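Local coordinates for UDP-N-Acetylglucosamine 2-Epimerase (Thermus thermophilus, PDB 1V4V), which probably catalyses the interconversion of UDP-N-acetylglucosamine and UDP-N-acetylmannosamine by inverting the configuration at C2 of the sugar, at residues E193-E197 / G198-T202; G266-A269 / A270-R273; G323-R326 / V327-L331; P335-L338 / S339-K343. All blocks are in the same frame, centred on the assembly; numbering follows the deposited sequence.

Contact 1: residues E193-E197 / G198-T202; sequences EGLPE and GPYVT
The phenol of Y200 folds back onto the loop that leads into its own strand and meets the backbone of P196. Y200 OH donates a hydrogen bond of 2.7 Å to P196 O. The donor lies in the carbonyl plane, with a C=O...donor angle of 158°. This oxygen sits at the edge of the ring, near the ring plane, and Y200 CE2 comes within 3.2 Å of it. L195 adds a looser apolar touch, with its CB 4.3 Å from Y200 CE2. One face of the ring is covered by the backbone: G198 CA lies 3.6 Å above the plane of the Y200 ring, over its centre.

The chain is shaped to allow this. Y200 CG is anti to its own carbonyl carbon (chi1 -49°), which directs the ring back along the preceding residues. The peptide bond between G198 and P199 is cis, consistent with the sharp turn here. G198 has no side chain, which lets its CA lie close over the ring. Water 1 lies 2.7 Å from G198 O and can donate to it. Its link to E197 OE2 is weak.

The turn opens the strand 200-203, which lies inside the parallel six-stranded sheet of one of the two Rossmann-like domains of the GT-B fold. Y200 pairs through its backbone with L276, while P199 and V201 pair with T232. L195 and P196 reach across to V258 on the edge strand 257-260.

Contact 2: residues G266-A269 / A270-R273; sequences GSMA and ALMR
The selenomethionine M272 reaches back over the preceding turn of helix 265-273 and crosses selenomethionine M268 at a slant. Its CB sits 3.6 Å from M268 O, the oxygen that accepts the backbone bond from M272. M272 CG is nearer still, 3.4 Å from M268 O, and also passes 4.2 Å from M268 SE. The chain then bends at its last torsion (chi3 -77°). The bend folds the terminal methyl back over the helix instead of letting it run outward. There M272 CE meets A269 CA at 3.8 Å and M268 CG at 4.0 Å. The tip thus rests against two residues of the previous turn.

M268 is itself folded. Its SE comes to 4.3 Å from L271 CD2, and the selenium touches both this methyl and M272 CG. Beneath these side chains runs the regular i to i+4 bonding of an alpha-helix, from A270 to G266 through R273 to A269. The M272 N to M268 O bond is the straightest of the four, with an N-H...O angle of 169°.

Neighbouring parts close round the helix. A269 packs on A185 and A186 of helix 177-188, L271 on V234 of the sheet, and M272 on L292. S267 OG is bonded to R190 O.

Chemically, the side-chain contact is mainly dispersion between methyl, methylene and selenium atoms, with M272 carbons also lying over the polar M268 O. The polar peptide groups between the two segments satisfy one another along the helix, which suits a largely buried position beside the sheet.

Contact 3: residues G323-R326 / V327-L331; sequences GVYR and VVKGL
G323 to R326 offer their carbonyl oxygens to the amides of V327 to G330 in four successive i to i+4 bonds of helix 321-332, all of 2.9 to 3.0 Å. On this frame Y325 and K329 stand side by side, pointing the same way. Both side chains leave with CG anti to the backbone N (chi1 170° and 176°), and this shared torsion directs the aliphatic chain of K329 alongside the tyrosine. K329 CB lies over one face of the Y325 ring. Further out, K329 CD reaches 3.5 Å from Y325 CZ and 3.2 Å from Y325 OH. The last torsion of K329 is bent, and the ammonium group turns aside to a salt bridge with E333.

A second, apolar strip is made by the valines. V324 CG1 and V328 CG2 touch at 4.2 Å, and the two side chains lie side by side and point the same way. V328 CG2 also rests 3.2 Å from V324 O. V324 and V328 face the domain interior: V324 meets L217 and V328 meets V224 on helix 214-227, and V328 also meets V297 of the sheet. V327 stands apart, with its CG2 3.3 Å from G323 O and its side chain touching A317. R326, on the outer side, forms a salt bridge with E322 one turn earlier.

The chemistry of K329 is divided along its length. It gives its methylenes to the ring and hydroxyl of Y325 and its charge to E333. The cation facing the tyrosine is instead R223 of helix 214-227, through a cation-pi contact that probably helps hold the ring between the two helices.

Contact 4: residues P335-L338 / S339-K343; sequences PEEL and SRMRK
R342 folds back along L338, its guanidinium lying with one face over L338 O. The two residues are one turn apart on alpha-helix 335-343, in the Rossmann-like domain of the GT-B fold that holds the six-stranded sheet. R342 CG passes 3.3 Å from L338 O, the oxygen that also accepts the R342 amide. R342 NH1 then comes 3.9 Å from L338 CB. R342 CG is anti to the carbonyl carbon (chi1 -60°) and the chain runs extended to NE, which carries the charged group back toward the start of the helix. R342 NH2 is held by L276 O, on the strand 275-280.

M341, a selenomethionine, packs on the turn before it. Its CG presses to 3.0 Å from E337 O. The M341 amide is shared: it bonds to E337 O at 3.2 Å and more weakly to L338 O.

On the outer side, E337 CA lies loosely at the edge of the R340 guanidinium, near its plane. The E337 carboxylate is not in contact with it, as E337 OE1 and R340 NH2 are 5.0 Å apart. Such opposite charges may still attract mildly. L338 and M341 both pack on P295.

A water joins the two ends of the contact. It lies at the edge of the R342 guanidinium, in its plane, accepts from R342 NH1 at 3.0 Å and donates to P335 O at 2.8 Å.

Overall arrangement
All four contacts are local and follow in series, so none nests in or crosses another. Contact 1 closes the turn before strand 200-203. Contact 2 closes successive turns of helix 265-273, which packs against contact 1: T202 OG1 meets L271 CG at 3.3 Å and L195 touches L271. Contacts 3 and 4 lie on consecutive helices, 321-332 and 335-343. L331 joins them, packing on E337, L338 and M341. Contacts 1 and 3 come no nearer than about 6 Å between nearest atoms. The shared sheet connects the groups: it joins contact 1, on strand 200-203, to contact 4 through strand 275-280 and to contact 3 through strand 296-298, where L331 packs on V297.

Contact 1: residues E193-E197 / G198-T202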
# COMPACT_ATOMS: atom_id res chain seq x y z
N GLU A 193 36.98 -3.14 -28.59
CA GLU A 193 38.19 -3.74 -29.14
C GLU A 193 38.93 -2.84 -30.12
O GLU A 193 38.32 -2.02 -30.80
CB GLU A 193 37.86 -5.06 -29.84
CG GLU A 193 37.41 -6.19 -28.93
CD GLU A 193 38.55 -6.78 -28.13
OE1 GLU A 193 38.37 -7.89 -27.58
OE2 GLU A 193 39.62 -6.14 -28.04
N GLY A 194 40.24 -3.02 -30.19
CA GLY A 194 41.07 -2.28 -31.13
C GLY A 194 41.23 -0.78 -30.99
O GLY A 194 41.61 -0.11 -31.95
N LEU A 195 40.95 -0.24 -29.81
CA LEU A 195 41.10 1.20 -29.62
C LEU A 195 42.57 1.58 -29.60
O LEU A 195 43.43 0.78 -29.24
CB LEU A 195 40.48 1.64 -28.29
CG LEU A 195 38.95 1.61 -28.15
CD1 LEU A 195 38.57 2.06 -26.75
CD2 LEU A 195 38.33 2.52 -29.21
N PRO A 196 42.89 2.81 -30.02
CA PRO A 196 44.29 3.25 -30.02
C PRO A 196 44.67 3.45 -28.56
O PRO A 196 43.81 3.43 -27.68
CB PRO A 196 44.23 4.59 -30.76
CG PRO A 196 43.02 4.45 -31.65
CD PRO A 196 42.03 3.77 -30.74
N GLU A 197 45.96 3.64 -28.29
CA GLU A 197 46.42 3.88 -26.93
C GLU A 197 45.79 5.18 -26.44
O GLU A 197 45.64 6.13 -27.20
CB GLU A 197 47.95 3.99 -26.92
CG GLU A 197 48.54 4.61 -25.67
CD GLU A 197 50.06 4.68 -25.72
OE1 GLU A 197 50.71 3.72 -25.27
OE2 GLU A 197 50.60 5.69 -26.22
N GLY A 198 45.41 5.22 -25.16
CA GLY A 198 44.80 6.42 -24.59
C GLY A 198 45.78 7.57 -24.44
O GLY A 198 46.89 7.51 -24.98
N PRO A 199 45.42 8.63 -23.69
CA PRO A 199 44.17 8.85 -22.95
C PRO A 199 42.95 9.01 -23.86
O PRO A 199 43.08 9.29 -25.05
CB PRO A 199 44.45 10.13 -22.16
CG PRO A 199 45.95 10.17 -22.06
CD PRO A 199 46.37 9.73 -23.43
N TYR A 200 41.77 8.86 -23.27
CA TYR A 200 40.53 8.97 -24.01
C TYR A 200 39.57 10.02 -23.49
O TYR A 200 39.63 10.42 -22.32
CB TYR A 200 39.76 7.65 -23.98
CG TYR A 200 40.57 6.42 -24.32
CD1 TYR A 200 40.98 5.54 -23.32
CD2 TYR A 200 40.92 6.14 -25.64
CE1 TYR A 200 41.71 4.39 -23.63
CE2 TYR A 200 41.65 5.00 -25.96
CZ TYR A 200 42.04 4.13 -24.95
OH TYR A 200 42.75 2.99 -25.27
N VAL A 201 38.70 10.47 -24.39
CA VAL A 201 37.62 11.40 -24.07
C VAL A 201 36.42 10.68 -24.68
O VAL A 201 36.43 10.37 -25.87
CB VAL A 201 37.78 12.77 -24.76
CG1 VAL A 201 36.50 13.58 -24.58
CG2 VAL A 201 38.96 13.53 -24.17
N THR A 202 35.41 10.39 -23.87
CA THR A 202 34.23 9.72 -24.40
C THR A 202 33.23 10.77 -24.84
O THR A 202 33.00 11.76 -24.13
CB THR A 202 33.57 8.80 -23.34
OG1 THR A 202 34.47 7.74 -23.00
CG2 THR A 202 32.27 8.20 -23.89
O HOH W 1 48.44 8.11 -27.08

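Contact 2: residues G266-A269 / A270-R273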
# COMPACT_ATOMS: atom_id res chain seq x y z
N GLY A 266 27.92 -2.48 -19.72
CA GLY A 266 29.26 -2.68 -19.18
C GLY A 266 30.40 -2.11 -19.99
O GLY A 266 31.32 -1.51 -19.44
N SER A 267 30.36 -2.30 -21.31
CA SER A 267 31.43 -1.80 -22.16
C SER A 267 31.49 -0.27 -22.13
O SER A 267 32.58 0.32 -22.18
CB SER A 267 31.24 -2.29 -23.60
OG SER A 267 32.35 -1.92 -24.40
N MSE A 268 30.33 0.37 -22.06
CA MSE A 268 30.28 1.83 -22.01
C MSE A 268 30.81 2.33 -20.67
O MSE A 268 31.54 3.31 -20.62
CB MSE A 268 28.84 2.33 -22.21
CG MSE A 268 28.68 3.84 -22.03
SE MSE A 268 29.76 4.91 -23.24
CE MSE A 268 28.38 5.47 -24.46
N ALA A 269 30.44 1.65 -19.58
CA ALA A 269 30.91 2.05 -18.26
C ALA A 269 32.43 1.94 -18.18
O ALA A 269 33.10 2.79 -17.60
CB ALA A 269 30.27 1.17 -17.18
N ALA A 270 32.97 0.88 -18.78
CA ALA A 270 34.41 0.67 -18.78
C ALA A 270 35.11 1.78 -19.57
O ALA A 270 36.13 2.31 -19.14
CB ALA A 270 34.74 -0.70 -19.38
N LEU A 271 34.54 2.13 -20.72
CA LEU A 271 35.10 3.18 -21.56
C LEU A 271 35.13 4.50 -20.79
O LEU A 271 36.15 5.20 -20.77
CB LEU A 271 34.27 3.35 -22.83
CG LEU A 271 34.67 4.49 -23.76
CD1 LEU A 271 36.10 4.31 -24.25
CD2 LEU A 271 33.71 4.52 -24.94
N MSE A 272 34.01 4.85 -20.17
CA MSE A 272 33.96 6.09 -19.41
C MSE A 272 34.98 6.10 -18.28
O MSE A 272 35.69 7.10 -18.08
CB MSE A 272 32.55 6.31 -18.82
CG MSE A 272 31.48 6.61 -19.85
SE MSE A 272 29.83 7.14 -18.97
CE MSE A 272 29.23 5.40 -18.42
N ARG A 273 35.07 5.00 -17.54
CA ARG A 273 36.01 4.91 -16.44
C ARG A 273 37.45 5.13 -16.92
O ARG A 273 38.28 5.68 -16.19
CB ARG A 273 35.89 3.56 -15.74
CG ARG A 273 36.71 3.46 -14.46
CD ARG A 273 36.55 2.10 -13.79
NE ARG A 273 37.15 1.03 -14.58
CZ ARG A 273 37.26 -0.23 -14.17
NH1 ARG A 273 36.82 -0.58 -12.97
NH2 ARG A 273 37.84 -1.13 -14.95

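Contact 3: residues G323-R326 / V327-L331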
# COMPACT_ATOMS: atom_id res chain seq x y z
N GLY A 323 31.45 28.45 -28.49
CA GLY A 323 31.47 28.29 -27.04
C GLY A 323 31.83 26.88 -26.60
O GLY A 323 32.55 26.69 -25.62
N VAL A 324 31.32 25.88 -27.31
CA VAL A 324 31.61 24.49 -26.97
C VAL A 324 33.10 24.25 -27.11
O VAL A 324 33.73 23.62 -26.26
CB VAL A 324 30.84 23.52 -27.90
CG1 VAL A 324 31.32 22.09 -27.68
CG2 VAL A 324 29.34 23.61 -27.62
N TYR A 325 33.68 24.74 -28.20
CA TYR A 325 35.11 24.58 -28.44
C TYR A 325 35.90 25.24 -27.30
O TYR A 325 36.82 24.64 -26.74
CB TYR A 325 35.50 25.22 -29.77
CG TYR A 325 36.99 25.33 -30.00
CD1 TYR A 325 37.76 24.20 -30.28
CD2 TYR A 325 37.64 26.56 -29.90
CE1 TYR A 325 39.14 24.29 -30.46
CE2 TYR A 325 39.02 26.67 -30.08
CZ TYR A 325 39.76 25.52 -30.36
OH TYR A 325 41.12 25.61 -30.52
N ARG A 326 35.55 26.48 -26.97
CA ARG A 326 36.25 27.20 -25.91
C ARG A 326 36.18 26.49 -24.56
O ARG A 326 37.19 26.35 -23.87
CB ARG A 326 35.70 28.62 -25.77
CG ARG A 326 35.97 29.51 -26.97
CD ARG A 326 35.50 30.95 -26.72
NE ARG A 326 35.60 31.77 -27.92
CZ ARG A 326 35.32 33.07 -27.96
NH1 ARG A 326 34.92 33.69 -26.87
NH2 ARG A 326 35.44 33.74 -29.10
N VAL A 327 34.99 26.04 -24.19
CA VAL A 327 34.81 25.37 -22.91
C VAL A 327 35.54 24.03 -22.83
O VAL A 327 36.24 23.74 -21.86
CB VAL A 327 33.31 25.15 -22.61
CG1 VAL A 327 33.13 24.25 -21.40
CG2 VAL A 327 32.64 26.51 -22.35
N VAL A 328 35.38 23.20 -23.85
CA VAL A 328 36.03 21.90 -23.83
C VAL A 328 37.55 22.03 -23.90
O VAL A 328 38.28 21.36 -23.16
CB VAL A 328 35.50 21.01 -24.98
CG1 VAL A 328 36.24 19.67 -25.00
CG2 VAL A 328 34.00 20.77 -24.79
N LYS A 329 38.04 22.91 -24.77
CA LYS A 329 39.48 23.09 -24.88
C LYS A 329 40.03 23.64 -23.56
O LYS A 329 41.06 23.19 -23.06
CB LYS A 329 39.81 24.05 -26.03
CG LYS A 329 41.31 24.37 -26.16
CD LYS A 329 41.57 25.23 -27.39
CE LYS A 329 43.06 25.53 -27.56
NZ LYS A 329 43.60 26.36 -26.46
N GLY A 330 39.32 24.61 -22.99
CA GLY A 330 39.75 25.20 -21.73
C GLY A 330 39.83 24.18 -20.60
O GLY A 330 40.78 24.16 -19.82
N LEU A 331 38.82 23.32 -20.52
CA LEU A 331 38.78 22.29 -19.48
C LEU A 331 39.90 21.26 -19.65
O LEU A 331 40.56 20.88 -18.68
CB LEU A 331 37.42 21.59 -19.49
CG LEU A 331 37.22 20.54 -18.39
CD1 LEU A 331 37.35 21.20 -17.03
CD2 LEU A 331 35.85 19.89 -18.54

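Contact 4: residues P335-L338 / S339-K343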
# COMPACT_ATOMS: atom_id res chain seq x y z
N PRO A 335 44.04 20.93 -15.75
CA PRO A 335 44.04 19.70 -14.95
C PRO A 335 43.45 19.88 -13.55
O PRO A 335 42.85 18.95 -12.99
CB PRO A 335 45.51 19.29 -14.94
CG PRO A 335 46.25 20.59 -15.14
CD PRO A 335 45.40 21.29 -16.18
N GLU A 336 43.60 21.07 -12.98
CA GLU A 336 43.06 21.33 -11.65
C GLU A 336 41.54 21.28 -11.64
O GLU A 336 40.93 20.73 -10.73
CB GLU A 336 43.52 22.69 -11.13
CG GLU A 336 45.03 22.89 -11.18
CD GLU A 336 45.45 23.86 -12.27
OE1 GLU A 336 45.24 23.56 -13.47
OE2 GLU A 336 45.99 24.93 -11.91
N GLU A 337 40.92 21.86 -12.66
CA GLU A 337 39.46 21.87 -12.73
C GLU A 337 38.95 20.45 -12.94
O GLU A 337 37.96 20.06 -12.34
CB GLU A 337 38.96 22.78 -13.85
CG GLU A 337 37.45 22.93 -13.87
CD GLU A 337 36.98 24.02 -14.81
OE1 GLU A 337 35.75 24.21 -14.94
OE2 GLU A 337 37.84 24.68 -15.42
N LEU A 338 39.63 19.69 -13.79
CA LEU A 338 39.22 18.31 -14.04
C LEU A 338 39.32 17.52 -12.73
O LEU A 338 38.43 16.74 -12.40
CB LEU A 338 40.12 17.67 -15.10
CG LEU A 338 39.89 18.11 -16.54
CD1 LEU A 338 40.99 17.57 -17.42
CD2 LEU A 338 38.51 17.62 -17.03
N SER A 339 40.40 17.76 -11.99
CA SER A 339 40.63 17.08 -10.72
C SER A 339 39.55 17.40 -9.69
O SER A 339 39.08 16.51 -8.98
CB SER A 339 42.00 17.49 -10.14
OG SER A 339 42.20 16.88 -8.87
N ARG A 340 39.15 18.67 -9.62
CA ARG A 340 38.11 19.10 -8.68
C ARG A 340 36.80 18.39 -8.98
O ARG A 340 36.03 18.07 -8.07
CB ARG A 340 37.88 20.61 -8.76
CG ARG A 340 38.99 21.48 -8.19
CD ARG A 340 38.41 22.85 -7.87
NE ARG A 340 37.61 23.36 -8.98
CZ ARG A 340 36.62 24.25 -8.85
NH1 ARG A 340 36.31 24.73 -7.65
NH2 ARG A 340 35.94 24.64 -9.92
N MSE A 341 36.53 18.17 -10.26
CA MSE A 341 35.31 17.51 -10.65
C MSE A 341 35.36 16.03 -10.26
O MSE A 341 34.37 15.48 -9.79
CB MSE A 341 35.08 17.71 -12.16
CG MSE A 341 35.12 19.20 -12.53
SE MSE A 341 34.80 19.61 -14.39
CE MSE A 341 33.15 18.58 -14.46
N ARG A 342 36.53 15.40 -10.42
CA ARG A 342 36.67 14.00 -10.05
C ARG A 342 36.58 13.80 -8.54
O ARG A 342 36.16 12.74 -8.07
CB ARG A 342 38.02 13.42 -10.53
CG ARG A 342 38.20 13.49 -12.03
CD ARG A 342 39.19 12.43 -12.55
NE ARG A 342 39.46 12.65 -13.96
CZ ARG A 342 40.36 13.52 -14.42
NH1 ARG A 342 41.09 14.24 -13.58
NH2 ARG A 342 40.49 13.70 -15.73
N LYS A 343 36.96 14.82 -7.78
CA LYS A 343 36.94 14.74 -6.32
C LYS A 343 35.64 15.23 -5.69
O LYS A 343 35.45 15.12 -4.48
CB LYS A 343 38.10 15.55 -5.73
CG LYS A 343 39.48 15.05 -6.07
CD LYS A 343 40.51 15.93 -5.38
CE LYS A 343 41.93 15.48 -5.64
NZ LYS A 343 42.88 16.29 -4.81
O HOH W 2 43.26 16.31 -13.90